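Local coordinates for alpha-galacturonidase (Bacillus subtilis, PDB 3FEF), which hydrolyses alpha-1,4-linked digalacturonate as a family 4 glycoside hydrolase that depends on NAD(+) and manganese and works as a homotetramer, at residues C101-S106 and V421-S426; R121-F126 and A402-D407; P280-P285 and F290-I295; I358-E363 and R391-Q396; Q413-D418 and E429-D434. One frame throughout, in Å; residues are numbered along the deposited sequence.

Contact 1 of 5, residues C101-S106 and V421-S426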
# COMPACT_ATOMS: atom_id res chain seq x y z
N CYS A 101 37.54 -19.50 -1.94
CA CYS A 101 36.80 -19.62 -0.67
C CYS A 101 35.77 -20.73 -0.71
O CYS A 101 34.90 -20.79 0.16
CB CYS A 101 36.08 -18.32 -0.34
SG CYS A 101 37.17 -16.91 -0.19
N GLY A 102 35.83 -21.58 -1.72
CA GLY A 102 34.91 -22.71 -1.80
C GLY A 102 33.57 -22.45 -2.47
O GLY A 102 32.67 -23.30 -2.42
N ILE A 103 33.43 -21.29 -3.10
CA ILE A 103 32.18 -20.92 -3.74
C ILE A 103 32.24 -21.15 -5.25
O ILE A 103 33.05 -20.52 -5.93
CB ILE A 103 31.85 -19.44 -3.49
CG1 ILE A 103 31.64 -19.20 -1.99
CG2 ILE A 103 30.62 -19.01 -4.32
CD1 ILE A 103 31.56 -17.75 -1.60
N TYR A 104 31.39 -22.05 -5.74
CA TYR A 104 31.25 -22.28 -7.17
C TYR A 104 30.03 -21.60 -7.75
O TYR A 104 29.00 -21.45 -7.09
CB TYR A 104 31.24 -23.77 -7.48
CG TYR A 104 32.59 -24.37 -7.19
CD1 TYR A 104 33.47 -24.66 -8.22
CD2 TYR A 104 33.01 -24.55 -5.88
CE1 TYR A 104 34.72 -25.16 -7.95
CE2 TYR A 104 34.26 -25.06 -5.61
CZ TYR A 104 35.10 -25.36 -6.65
OH TYR A 104 36.34 -25.86 -6.41
N GLN A 105 30.17 -21.19 -9.00
CA GLN A 105 29.12 -20.50 -9.72
C GLN A 105 29.04 -21.11 -11.11
O GLN A 105 30.06 -21.38 -11.74
CB GLN A 105 29.45 -19.01 -9.83
CG GLN A 105 29.46 -18.28 -8.50
CD GLN A 105 29.89 -16.83 -8.66
OE1 GLN A 105 29.05 -15.93 -8.69
NE2 GLN A 105 31.19 -16.61 -8.78
N SER A 106 27.83 -21.32 -11.60
CA SER A 106 27.67 -21.91 -12.91
C SER A 106 27.65 -20.85 -14.00
O SER A 106 28.08 -21.10 -15.12
CB SER A 106 26.39 -22.75 -12.95
OG SER A 106 25.29 -22.00 -12.48
N VAL A 421 27.05 -16.90 -0.58
CA VAL A 421 28.18 -16.44 0.22
C VAL A 421 28.08 -16.93 1.67
O VAL A 421 27.63 -16.22 2.55
CB VAL A 421 28.34 -14.92 0.13
CG1 VAL A 421 29.53 -14.44 0.93
CG2 VAL A 421 28.47 -14.50 -1.35
N GLN A 422 28.51 -18.17 1.89
CA GLN A 422 28.41 -18.81 3.20
C GLN A 422 29.77 -18.97 3.87
O GLN A 422 30.12 -20.05 4.33
CB GLN A 422 27.76 -20.20 3.07
CG GLN A 422 26.27 -20.17 2.81
CD GLN A 422 25.57 -21.37 3.42
OE1 GLN A 422 24.34 -21.42 3.52
NE2 GLN A 422 26.37 -22.36 3.85
N ILE A 423 30.55 -17.90 3.90
CA ILE A 423 31.89 -17.95 4.44
C ILE A 423 31.98 -16.93 5.56
O ILE A 423 31.09 -16.11 5.69
CB ILE A 423 32.93 -17.65 3.34
CG1 ILE A 423 32.65 -16.29 2.71
CG2 ILE A 423 32.90 -18.76 2.27
CD1 ILE A 423 33.57 -15.95 1.51
N ASP A 424 33.04 -16.99 6.36
CA ASP A 424 33.21 -16.04 7.45
C ASP A 424 33.20 -14.66 6.88
O ASP A 424 33.49 -14.48 5.70
CB ASP A 424 34.53 -16.27 8.20
CG ASP A 424 34.49 -17.51 9.05
OD1 ASP A 424 33.40 -18.13 9.14
OD2 ASP A 424 35.55 -17.87 9.63
N ARG A 425 32.90 -13.68 7.72
CA ARG A 425 32.74 -12.32 7.27
C ARG A 425 34.05 -11.71 6.79
O ARG A 425 34.07 -10.99 5.79
CB ARG A 425 32.10 -11.46 8.37
CG ARG A 425 31.64 -10.08 7.90
CD ARG A 425 30.86 -9.33 9.00
NE ARG A 425 31.75 -8.68 9.97
CZ ARG A 425 31.33 -8.02 11.05
NH1 ARG A 425 30.03 -7.92 11.31
NH2 ARG A 425 32.20 -7.45 11.86
N SER A 426 35.15 -12.00 7.48
CA SER A 426 36.45 -11.47 7.05
C SER A 426 36.93 -12.11 5.76
O SER A 426 37.55 -11.44 4.93
CB SER A 426 37.51 -11.65 8.14
OG SER A 426 37.57 -12.99 8.55
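No ring takes part where Cys-101 meets Ile-423; the flat group that touches is the Cys-101–Gly-102 peptide, through its carbonyl O, 3.5 Å from Ile-423 CG2, and the approach is plain packing. It is a loop-to-loop contact, joining the connection between helices 88-96 and 112-136 to the chain that leads into helix 425-435. Ile-423 carries it with both branches. Its chi1 of 57° wedges CG1 between the two backbone arms, with CG2 beside the N; CD1 then lies 3.9 Å from Cys-101 CB and also touches SG. Ile-103 meets Ile-423 nearly at a right angle, methyl to methyl, and Pro-113 of helix 112-136 touches both Ile-103 and Val-421. Just beyond Ile-423, Arg-425 forms a salt bridge with Asp-257 of the second subunit, so the apolar cluster adjoins a subunit interface. The CD1 methyl of Ile-103 sits 4.1 Å from Ile-423 CD1 and reaches across to Val-421 CA at the same distance.

Contact 2 of 5, residues R121-F126 and A402-D407; sequences RAVPIF and AGLTKD
Val-123 presses its CG1 methyl onto the peptide that links Gly-403 and Leu-404, 3.4 Å from Leu-404 N and 3.5 Å from Gly-403 C. The valine's other parts finish the fit: CB stands 3.9 Å from Gly-403 CA, with CG2 slightly farther. Because chi1 of 172° turns CG1 anti to the backbone N, this methyl also lies alongside Leu-404, 3.8 Å from its CG and touching its CD2. Gly-403 has no side chain to hold the helices apart, and the CA atoms of Val-123 and Gly-403 come within 5.4 Å. One step out, helix 112-136 kinks at Pro-124, whose N has no bond to the preceding turn, while helix 149-159 meets Leu-404 through Lys-158 and Val-159. Farther along the chain a Schellman motif at Lys-406 follows helix 383-405, and Asp-407 then N-caps helix 408-417, its OD1 accepting from Leu-410 N. The contact thus joins a helix of the nucleotide-binding-type family region to one of the C-terminal family region. What meets is a methyl against a peptide and a leucine side chain, van der Waals packing that relies on closeness and matching shape, without a directional polar bond to fix the register.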
# COMPACT_ATOMS: atom_id res chain seq x y z
N ARG A 121 29.47 -3.12 -11.47
CA ARG A 121 30.15 -2.61 -12.66
C ARG A 121 29.16 -2.06 -13.70
O ARG A 121 29.44 -1.09 -14.40
CB ARG A 121 30.95 -3.78 -13.26
CG ARG A 121 32.11 -3.43 -14.16
CD ARG A 121 33.17 -4.57 -14.18
NE ARG A 121 32.68 -5.81 -14.78
CZ ARG A 121 32.67 -6.99 -14.16
NH1 ARG A 121 33.15 -7.10 -12.94
NH2 ARG A 121 32.21 -8.07 -14.78
N ALA A 122 28.00 -2.69 -13.83
CA ALA A 122 27.06 -2.29 -14.88
C ALA A 122 26.30 -1.01 -14.54
O ALA A 122 25.84 -0.30 -15.43
CB ALA A 122 26.06 -3.43 -15.16
N VAL A 123 26.17 -0.71 -13.25
CA VAL A 123 25.37 0.42 -12.83
C VAL A 123 25.74 1.72 -13.55
O VAL A 123 24.87 2.39 -14.11
CB VAL A 123 25.35 0.60 -11.29
CG1 VAL A 123 24.66 1.91 -10.88
CG2 VAL A 123 24.64 -0.59 -10.64
N PRO A 124 27.02 2.11 -13.52
CA PRO A 124 27.30 3.42 -14.14
C PRO A 124 27.23 3.39 -15.67
O PRO A 124 27.02 4.41 -16.30
CB PRO A 124 28.70 3.80 -13.62
CG PRO A 124 29.31 2.51 -13.13
CD PRO A 124 28.17 1.57 -12.76
N ILE A 125 27.38 2.21 -16.26
CA ILE A 125 27.17 2.08 -17.71
C ILE A 125 25.70 2.35 -18.07
O ILE A 125 25.41 3.01 -19.06
CB ILE A 125 27.61 0.69 -18.22
CG1 ILE A 125 29.10 0.48 -17.95
CG2 ILE A 125 27.32 0.56 -19.71
CD1 ILE A 125 29.64 -0.85 -18.48
N PHE A 126 24.77 1.84 -17.27
CA PHE A 126 23.37 2.00 -17.60
C PHE A 126 22.82 3.36 -17.18
O PHE A 126 21.89 3.89 -17.81
CB PHE A 126 22.53 0.83 -17.05
CG PHE A 126 22.57 -0.38 -17.93
CD1 PHE A 126 21.50 -0.70 -18.76
CD2 PHE A 126 23.71 -1.19 -17.97
CE1 PHE A 126 21.54 -1.82 -19.60
CE2 PHE A 126 23.77 -2.33 -18.82
CZ PHE A 126 22.69 -2.64 -19.63
N ALA A 402 23.86 1.25 -4.35
CA ALA A 402 25.29 1.28 -4.09
C ALA A 402 26.04 1.79 -5.31
O ALA A 402 26.94 2.65 -5.20
CB ALA A 402 25.81 -0.08 -3.66
N GLY A 403 25.67 1.28 -6.48
CA GLY A 403 26.31 1.70 -7.72
C GLY A 403 26.15 3.18 -8.03
O GLY A 403 27.11 3.85 -8.32
N LEU A 404 24.92 3.69 -7.95
CA LEU A 404 24.67 5.11 -8.23
C LEU A 404 25.31 6.09 -7.23
O LEU A 404 25.60 7.24 -7.57
CB LEU A 404 23.17 5.38 -8.31
CG LEU A 404 22.47 4.75 -9.53
CD1 LEU A 404 20.97 4.81 -9.36
CD2 LEU A 404 22.91 5.44 -10.82
N THR A 405 25.51 5.63 -6.00
CA THR A 405 26.05 6.49 -4.96
C THR A 405 27.47 6.08 -4.56
O THR A 405 28.01 6.59 -3.61
CB THR A 405 25.15 6.51 -3.69
OG1 THR A 405 25.20 5.24 -3.04
CG2 THR A 405 23.69 6.85 -4.05
N LYS A 406 28.05 5.15 -5.31
CA LYS A 406 29.40 4.64 -5.02
C LYS A 406 29.60 4.21 -3.56
O LYS A 406 30.67 4.40 -2.98
CB LYS A 406 30.45 5.67 -5.42
CG LYS A 406 30.57 5.85 -6.92
CD LYS A 406 31.13 7.23 -7.25
CE LYS A 406 31.69 7.25 -8.66
NZ LYS A 406 32.70 6.18 -8.82
N ASP A 407 28.57 3.61 -2.98
CA ASP A 407 28.61 3.20 -1.59
C ASP A 407 28.96 1.72 -1.46
O ASP A 407 28.07 0.87 -1.41
CB ASP A 407 27.25 3.48 -0.96
CG ASP A 407 27.17 3.07 0.49
OD1 ASP A 407 28.10 2.42 1.01
OD2 ASP A 407 26.16 3.40 1.11

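Contact 3 of 5, residues P280-P285 and F290-I295; sequences PYLKQP and FHLTPI
Phe-290 N donates to Pro-285 O at 3.0 Å in a nearly straight bond (N-H...O 171°), closing the bend between the two segments; the donor is tilted 30° out of the carbonyl plane. A CH-pi contact follows from this closure. Pro-285 CB lies over one face of the Phe-290 ring, 4.2 Å from its centroid and shifted toward the rim. With chi1 at 72°, the ring is folded back over the proline. At the ring's edge, near its plane, CZ meets Tyr-281 O at 3.5 Å, and Leu-282 CD2 borders the same rim more loosely. The remaining packing is aliphatic: Leu-292 and Leu-282 bring their CD2 methyls to 4.1 Å as the side chains cross obliquely, while Pro-285 CG abuts Leu-292 CG at 4.2 Å. Tyr-281 turns its hydroxyl elsewhere, to Asp-257 of helix 253-262 and to Arg-425 of the second subunit. Both segments belong to the loop that connects helix 270-273 to helix 295-314 in the C-terminal family region. Val-254 of helix 253-262 lies against both Tyr-281 and Phe-290, Asp-270 and Arg-271 of helix 270-273 touch the phenylalanine, and His-96 at the end of helix 88-96 bonds to Ile-295 N, where helix 295-314 begins.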
# COMPACT_ATOMS: atom_id res chain seq x y z
N PRO A 280 22.79 -29.10 -3.20
CA PRO A 280 24.01 -29.80 -3.60
C PRO A 280 24.41 -29.44 -5.02
O PRO A 280 25.49 -29.84 -5.47
CB PRO A 280 23.60 -31.27 -3.54
CG PRO A 280 22.09 -31.28 -3.65
CD PRO A 280 21.65 -30.01 -2.99
N TYR A 281 23.57 -28.68 -5.71
CA TYR A 281 23.68 -28.52 -7.17
C TYR A 281 25.03 -28.08 -7.70
O TYR A 281 25.61 -28.73 -8.58
CB TYR A 281 22.63 -27.53 -7.67
CG TYR A 281 21.25 -27.76 -7.08
CD1 TYR A 281 20.65 -29.02 -7.14
CD2 TYR A 281 20.56 -26.73 -6.46
CE1 TYR A 281 19.39 -29.23 -6.61
CE2 TYR A 281 19.30 -26.93 -5.92
CZ TYR A 281 18.72 -28.18 -6.01
OH TYR A 281 17.47 -28.38 -5.47
N LEU A 282 25.53 -26.96 -7.19
CA LEU A 282 26.70 -26.30 -7.76
C LEU A 282 27.99 -27.06 -7.47
O LEU A 282 28.98 -26.90 -8.17
CB LEU A 282 26.82 -24.87 -7.23
CG LEU A 282 25.80 -23.87 -7.80
CD1 LEU A 282 25.98 -22.49 -7.14
CD2 LEU A 282 25.96 -23.79 -9.31
N LYS A 283 27.96 -27.90 -6.44
CA LYS A 283 29.14 -28.67 -6.07
C LYS A 283 29.17 -30.05 -6.70
O LYS A 283 30.19 -30.70 -6.71
CB LYS A 283 29.26 -28.76 -4.54
CG LYS A 283 29.47 -27.38 -3.92
CD LYS A 283 29.43 -27.38 -2.41
CE LYS A 283 30.19 -26.17 -1.86
NZ LYS A 283 30.44 -26.27 -0.39
N GLN A 284 28.03 -30.51 -7.22
CA GLN A 284 27.97 -31.81 -7.89
C GLN A 284 27.19 -31.68 -9.17
O GLN A 284 26.18 -32.35 -9.35
CB GLN A 284 27.32 -32.86 -6.98
CG GLN A 284 28.01 -33.06 -5.63
CD GLN A 284 27.18 -33.88 -4.64
OE1 GLN A 284 26.50 -34.83 -5.01
NE2 GLN A 284 27.25 -33.52 -3.36
N PRO A 285 27.65 -30.81 -10.08
CA PRO A 285 26.86 -30.52 -11.27
C PRO A 285 26.64 -31.75 -12.15
O PRO A 285 25.58 -31.87 -12.78
CB PRO A 285 27.68 -29.45 -12.01
CG PRO A 285 29.06 -29.56 -11.46
CD PRO A 285 28.90 -30.03 -10.04
N PHE A 290 23.90 -31.11 -15.15
CA PHE A 290 24.02 -29.84 -15.87
C PHE A 290 25.47 -29.42 -15.75
O PHE A 290 26.25 -30.14 -15.15
CB PHE A 290 23.06 -28.78 -15.30
CG PHE A 290 23.48 -28.26 -13.95
CD1 PHE A 290 23.32 -29.02 -12.81
CD2 PHE A 290 24.04 -26.99 -13.82
CE1 PHE A 290 23.70 -28.53 -11.57
CE2 PHE A 290 24.44 -26.50 -12.58
CZ PHE A 290 24.28 -27.28 -11.46
N HIS A 291 25.85 -28.28 -16.31
CA HIS A 291 27.24 -27.85 -16.27
C HIS A 291 27.42 -26.45 -15.69
O HIS A 291 26.49 -25.65 -15.64
CB HIS A 291 27.82 -27.78 -17.69
CG HIS A 291 27.55 -28.99 -18.52
ND1 HIS A 291 28.45 -30.01 -18.67
CD2 HIS A 291 26.47 -29.32 -19.29
CE1 HIS A 291 27.95 -30.93 -19.48
NE2 HIS A 291 26.76 -30.53 -19.88
N LEU A 292 28.65 -26.16 -15.28
CA LEU A 292 29.04 -24.80 -15.00
C LEU A 292 29.53 -24.25 -16.33
O LEU A 292 29.85 -25.02 -17.22
CB LEU A 292 30.16 -24.77 -13.97
CG LEU A 292 30.00 -25.63 -12.72
CD1 LEU A 292 31.24 -25.47 -11.86
CD2 LEU A 292 28.74 -25.26 -11.91
N THR A 293 29.56 -22.94 -16.48
CA THR A 293 30.16 -22.32 -17.65
C THR A 293 31.42 -21.59 -17.23
O THR A 293 31.34 -20.49 -16.68
CB THR A 293 29.21 -21.31 -18.30
OG1 THR A 293 28.01 -21.97 -18.71
CG2 THR A 293 29.87 -20.63 -19.51
N PRO A 294 32.59 -22.18 -17.51
CA PRO A 294 33.86 -21.57 -17.11
C PRO A 294 34.18 -20.42 -18.04
O PRO A 294 33.70 -20.41 -19.17
CB PRO A 294 34.88 -22.71 -17.33
CG PRO A 294 34.14 -23.83 -18.10
CD PRO A 294 32.77 -23.29 -18.46
N ILE A 295 34.97 -19.46 -17.59
CA ILE A 295 35.22 -18.30 -18.45
C ILE A 295 36.00 -18.65 -19.72
O ILE A 295 35.93 -17.93 -20.70
CB ILE A 295 35.92 -17.16 -17.72
CG1 ILE A 295 35.03 -16.66 -16.58
CG2 ILE A 295 36.24 -16.02 -18.69
CD1 ILE A 295 33.57 -16.46 -16.99

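Contact 4 of 5, residues I358-E363 and R391-Q396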
# COMPACT_ATOMS: atom_id res chain seq x y z
N ILE A 358 7.36 -3.00 -4.48
CA ILE A 358 6.97 -2.30 -5.67
C ILE A 358 8.16 -1.54 -6.31
O ILE A 358 9.10 -1.13 -5.62
CB ILE A 358 5.73 -1.43 -5.41
CG1 ILE A 358 6.04 0.04 -5.53
CG2 ILE A 358 5.11 -1.78 -4.08
CD1 ILE A 358 5.00 0.72 -6.38
N GLN A 359 8.12 -1.38 -7.64
CA GLN A 359 9.23 -0.81 -8.42
C GLN A 359 10.31 -1.83 -8.77
O GLN A 359 11.05 -1.65 -9.73
CB GLN A 359 9.90 0.30 -7.64
CG GLN A 359 8.94 1.30 -7.11
CD GLN A 359 8.78 2.39 -8.08
OE1 GLN A 359 8.25 2.18 -9.17
NE2 GLN A 359 9.29 3.57 -7.72
N ALA A 360 10.47 -2.85 -7.94
CA ALA A 360 11.50 -3.83 -8.23
C ALA A 360 11.18 -4.45 -9.60
O ALA A 360 10.02 -4.55 -9.97
CB ALA A 360 11.56 -4.89 -7.15
N ILE A 361 12.21 -4.82 -10.34
CA ILE A 361 12.07 -5.43 -11.66
C ILE A 361 11.66 -6.89 -11.52
O ILE A 361 12.44 -7.71 -11.04
CB ILE A 361 13.42 -5.38 -12.43
CG1 ILE A 361 13.96 -3.94 -12.43
CG2 ILE A 361 13.27 -5.95 -13.89
CD1 ILE A 361 12.96 -2.93 -12.95
N VAL A 362 10.43 -7.21 -11.92
CA VAL A 362 9.94 -8.58 -11.93
C VAL A 362 9.59 -9.05 -13.37
O VAL A 362 9.32 -8.24 -14.27
CB VAL A 362 8.73 -8.72 -10.98
CG1 VAL A 362 9.16 -8.39 -9.50
CG2 VAL A 362 7.63 -7.76 -11.40
N GLU A 363 9.63 -10.36 -13.58
CA GLU A 363 9.27 -10.95 -14.86
C GLU A 363 7.87 -11.58 -14.80
O GLU A 363 7.63 -12.47 -13.99
CB GLU A 363 10.33 -12.03 -15.26
CG GLU A 363 10.18 -12.62 -16.69
CD GLU A 363 11.47 -13.26 -17.23
OE1 GLU A 363 12.57 -13.05 -16.65
OE2 GLU A 363 11.40 -13.97 -18.27
N ARG A 391 14.45 -11.78 -0.79
CA ARG A 391 15.84 -11.68 -0.40
C ARG A 391 16.77 -11.19 -1.53
O ARG A 391 17.56 -10.28 -1.34
CB ARG A 391 16.27 -13.02 0.14
CG ARG A 391 17.70 -13.05 0.59
CD ARG A 391 17.89 -14.21 1.53
NE ARG A 391 19.31 -14.44 1.71
CZ ARG A 391 19.82 -15.59 2.14
NH1 ARG A 391 19.03 -16.61 2.43
NH2 ARG A 391 21.13 -15.70 2.26
N HIS A 392 16.68 -11.82 -2.71
CA HIS A 392 17.46 -11.39 -3.88
C HIS A 392 17.09 -9.98 -4.34
O HIS A 392 17.94 -9.19 -4.73
CB HIS A 392 17.27 -12.37 -5.05
CG HIS A 392 17.89 -13.71 -4.82
ND1 HIS A 392 19.25 -13.92 -4.86
CD2 HIS A 392 17.33 -14.92 -4.53
CE1 HIS A 392 19.50 -15.19 -4.60
NE2 HIS A 392 18.35 -15.82 -4.41
N ILE A 393 15.80 -9.70 -4.34
CA ILE A 393 15.38 -8.35 -4.63
C ILE A 393 16.02 -7.30 -3.69
O ILE A 393 16.55 -6.30 -4.18
CB ILE A 393 13.85 -8.25 -4.71
CG1 ILE A 393 13.38 -8.93 -6.01
CG2 ILE A 393 13.41 -6.78 -4.66
CD1 ILE A 393 11.91 -9.04 -6.13
N SER A 394 16.00 -7.54 -2.38
CA SER A 394 16.76 -6.71 -1.43
C SER A 394 18.16 -6.43 -1.94
O SER A 394 18.61 -5.30 -1.97
CB SER A 394 16.96 -7.44 -0.10
OG SER A 394 15.91 -7.17 0.75
N ASN A 395 18.86 -7.50 -2.30
CA ASN A 395 20.23 -7.41 -2.82
C ASN A 395 20.36 -6.62 -4.11
O ASN A 395 21.28 -5.78 -4.27
CB ASN A 395 20.81 -8.81 -2.96
CG ASN A 395 20.90 -9.51 -1.63
OD1 ASN A 395 20.74 -8.86 -0.58
ND2 ASN A 395 21.11 -10.82 -1.65
N GLN A 396 19.46 -6.90 -5.04
CA GLN A 396 19.41 -6.16 -6.30
C GLN A 396 19.14 -4.65 -6.11
O GLN A 396 19.81 -3.82 -6.71
CB GLN A 396 18.40 -6.81 -7.26
CG GLN A 396 18.87 -8.22 -7.69
CD GLN A 396 17.77 -9.06 -8.36
OE1 GLN A 396 16.61 -8.66 -8.43
NE2 GLN A 396 18.13 -10.26 -8.83
O HOH W 1 14.60 -7.00 -8.96
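Ile-393 of helix 383-405 faces the start of strand 361-369, the middle strand of a three-stranded antiparallel sheet: a helix-against-sheet contact within the C-terminal family region. The bond from CA to CB is directed toward 358-363, and at CB the side chain divides. The CG2 branch, placed anti to the backbone N by chi1 of -72°, meets the methyl of Ala-360 obliquely, CG2 to CB 3.6 Å. The CG1 branch extends (chi2 174°) and brings its CD1 tip to Val-362 CG1, a looser 4.4 Å. Ala-360 and Val-362 thus meet different branches of one isoleucine, and all three residues are buried. Backbone bonds join Ala-360 to Asn-349 and, in the strand, Val-362 to Met-347. The Ile-393 side chain lies about 12 Å from that of His-206, a ligand of the magnesium ion. One turn along the helix from Ile-393, polar groups are bridged by a water molecule, which donates to Gln-396 OE1 at 2.7 Å and to Ile-361 O at 3.1 Å.

Contact 5 of 5, residues Q413-D418 and E429-D434; sequences QAFLND and EQLFND
Within 413-418 and 429-434, on consecutive helices, the nearest CA atoms are those of Phe-415 and Phe-432, 7.6 Å apart; helices 408-417 and 425-435 with their linker form a helix-loop-helix unit near the C-terminus. Its core is a T-shaped (edge-to-face) aromatic pair. Phe-432 turns its edge to the face of Phe-415, with ring centroids 5.2 Å apart and planes at 62°. The CD1 atom of Phe-432 leads, standing over the rim of that face at 3.6 Å from Phe-415 CD2. Phe-432 CB rests on the same ring as a CH-pi contact, 4.1 Å from the centroid and 12° off the normal. With CG anti to the backbone N in both residues, each ring reaches into the gap between the helices, and the two side chains run antiparallel alongside one another. Leu-431 comes across Phe-415 at about a right angle and sets its CD2 methyl in the ring plane, so face and edge of one ring are gripped by adjacent residues of helix 425-435. Behind them, Pro-113 and Ile-117 of helix 112-136 touch Phe-415 and Phe-432 respectively, and the ring of Phe-412 also meets Phe-432. Farther along helix 425-435, Asp-434 forms a salt bridge to Arg-100. In the leucine contact, Leu-431 CD2 lies 3.9 Å from Phe-415 CZ.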
# COMPACT_ATOMS: atom_id res chain seq x y z
N GLN A 413 26.99 -5.31 2.09
CA GLN A 413 25.79 -5.84 2.75
C GLN A 413 25.02 -6.78 1.82
O GLN A 413 24.62 -7.86 2.23
CB GLN A 413 24.88 -4.71 3.22
CG GLN A 413 25.57 -3.77 4.19
CD GLN A 413 26.03 -4.52 5.43
OE1 GLN A 413 27.16 -4.35 5.89
NE2 GLN A 413 25.16 -5.37 5.94
N ALA A 414 24.81 -6.36 0.58
CA ALA A 414 24.15 -7.24 -0.38
C ALA A 414 25.00 -8.50 -0.57
O ALA A 414 24.50 -9.63 -0.46
CB ALA A 414 23.92 -6.51 -1.71
N PHE A 415 26.28 -8.30 -0.86
CA PHE A 415 27.23 -9.41 -0.97
C PHE A 415 27.07 -10.41 0.17
O PHE A 415 26.98 -11.62 -0.08
CB PHE A 415 28.66 -8.87 -1.02
CG PHE A 415 29.70 -9.87 -1.49
CD1 PHE A 415 30.44 -10.62 -0.57
CD2 PHE A 415 29.97 -10.04 -2.85
CE1 PHE A 415 31.42 -11.52 -1.00
CE2 PHE A 415 30.93 -10.94 -3.29
CZ PHE A 415 31.67 -11.69 -2.37
N LEU A 416 27.03 -9.91 1.41
CA LEU A 416 26.84 -10.76 2.58
C LEU A 416 25.48 -11.45 2.65
O LEU A 416 25.33 -12.52 3.24
CB LEU A 416 27.03 -9.94 3.88
CG LEU A 416 28.43 -9.45 4.27
CD1 LEU A 416 28.38 -8.72 5.62
CD2 LEU A 416 29.38 -10.64 4.32
N ASN A 417 24.46 -10.80 2.11
CA ASN A 417 23.11 -11.34 2.15
C ASN A 417 22.83 -12.35 1.02
O ASN A 417 21.72 -12.90 0.92
CB ASN A 417 22.12 -10.17 2.08
CG ASN A 417 20.74 -10.53 2.58
OD1 ASN A 417 20.59 -11.27 3.55
ND2 ASN A 417 19.72 -9.97 1.95
N ASP A 418 23.82 -12.60 0.17
CA ASP A 418 23.61 -13.53 -0.96
C ASP A 418 23.72 -14.99 -0.54
O ASP A 418 24.68 -15.38 0.09
CB ASP A 418 24.60 -13.23 -2.10
CG ASP A 418 24.37 -14.12 -3.32
OD1 ASP A 418 25.01 -15.19 -3.41
OD2 ASP A 418 23.53 -13.76 -4.18
N GLU A 429 34.88 -10.26 3.18
CA GLU A 429 35.31 -8.88 2.97
C GLU A 429 36.55 -8.86 2.11
O GLU A 429 36.71 -8.02 1.24
CB GLU A 429 35.59 -8.18 4.31
CG GLU A 429 35.79 -6.69 4.20
CD GLU A 429 35.60 -5.98 5.55
OE1 GLU A 429 35.83 -6.62 6.61
OE2 GLU A 429 35.21 -4.79 5.54
N GLN A 430 37.44 -9.81 2.36
CA GLN A 430 38.66 -9.89 1.58
C GLN A 430 38.35 -10.31 0.14
O GLN A 430 38.80 -9.66 -0.82
CB GLN A 430 39.64 -10.86 2.25
CG GLN A 430 41.00 -10.90 1.56
CD GLN A 430 41.77 -9.60 1.75
OE1 GLN A 430 42.09 -9.23 2.87
NE2 GLN A 430 42.06 -8.91 0.64
N LEU A 431 37.56 -11.36 -0.02
CA LEU A 431 37.07 -11.74 -1.36
C LEU A 431 36.42 -10.54 -2.07
O LEU A 431 36.78 -10.22 -3.19
CB LEU A 431 36.08 -12.91 -1.26
CG LEU A 431 35.42 -13.34 -2.58
CD1 LEU A 431 36.47 -13.75 -3.58
CD2 LEU A 431 34.45 -14.48 -2.35
N PHE A 432 35.49 -9.87 -1.40
CA PHE A 432 34.76 -8.76 -2.01
C PHE A 432 35.71 -7.66 -2.50
O PHE A 432 35.62 -7.22 -3.64
CB PHE A 432 33.73 -8.20 -1.02
CG PHE A 432 32.99 -6.96 -1.49
CD1 PHE A 432 31.90 -7.06 -2.34
CD2 PHE A 432 33.33 -5.70 -1.02
CE1 PHE A 432 31.19 -5.92 -2.74
CE2 PHE A 432 32.64 -4.55 -1.42
CZ PHE A 432 31.57 -4.66 -2.28
N ASN A 433 36.62 -7.21 -1.64
CA ASN A 433 37.60 -6.19 -2.03
C ASN A 433 38.50 -6.62 -3.20
O ASN A 433 38.81 -5.82 -4.07
CB ASN A 433 38.45 -5.78 -0.83
CG ASN A 433 37.65 -5.03 0.22
OD1 ASN A 433 36.64 -4.39 -0.09
ND2 ASN A 433 38.09 -5.11 1.47
N ASP A 434 38.91 -7.89 -3.21
CA ASP A 434 39.72 -8.41 -4.30
C ASP A 434 38.96 -8.35 -5.63
O ASP A 434 39.54 -8.04 -6.68
CB ASP A 434 40.17 -9.84 -4.02
CG ASP A 434 41.26 -9.91 -2.96
OD1 ASP A 434 41.88 -8.86 -2.70
OD2 ASP A 434 41.49 -10.99 -2.36

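Contacts 1 and 5 are neighbours, centres 9 Å apart, and share helix 425-435: Leu-431 CD2 lies 4.2 Å from both Ile-423 CD1 and Cys-101 SG, merging the two apolar clusters. Contact 3 joins contact 1 from its other end, with Ser-106 O 2.7 Å from Thr-293 N, a probable hydrogen bond. Contact 4 is tied to contact 5 by Asn-395 OD1 and Asn-417 ND2, 2.9 Å apart. Contact 2 shares helix 383-405 with contact 4, their centres 16 Å apart. The side chains of Leu-282 (contact 3) and Ile-393 (contact 4) each lie about 12 Å from that of His-206, a metal ligand, whereas contacts 1, 2 and 5 lie away from it. All but contact 2 touch the second subunit.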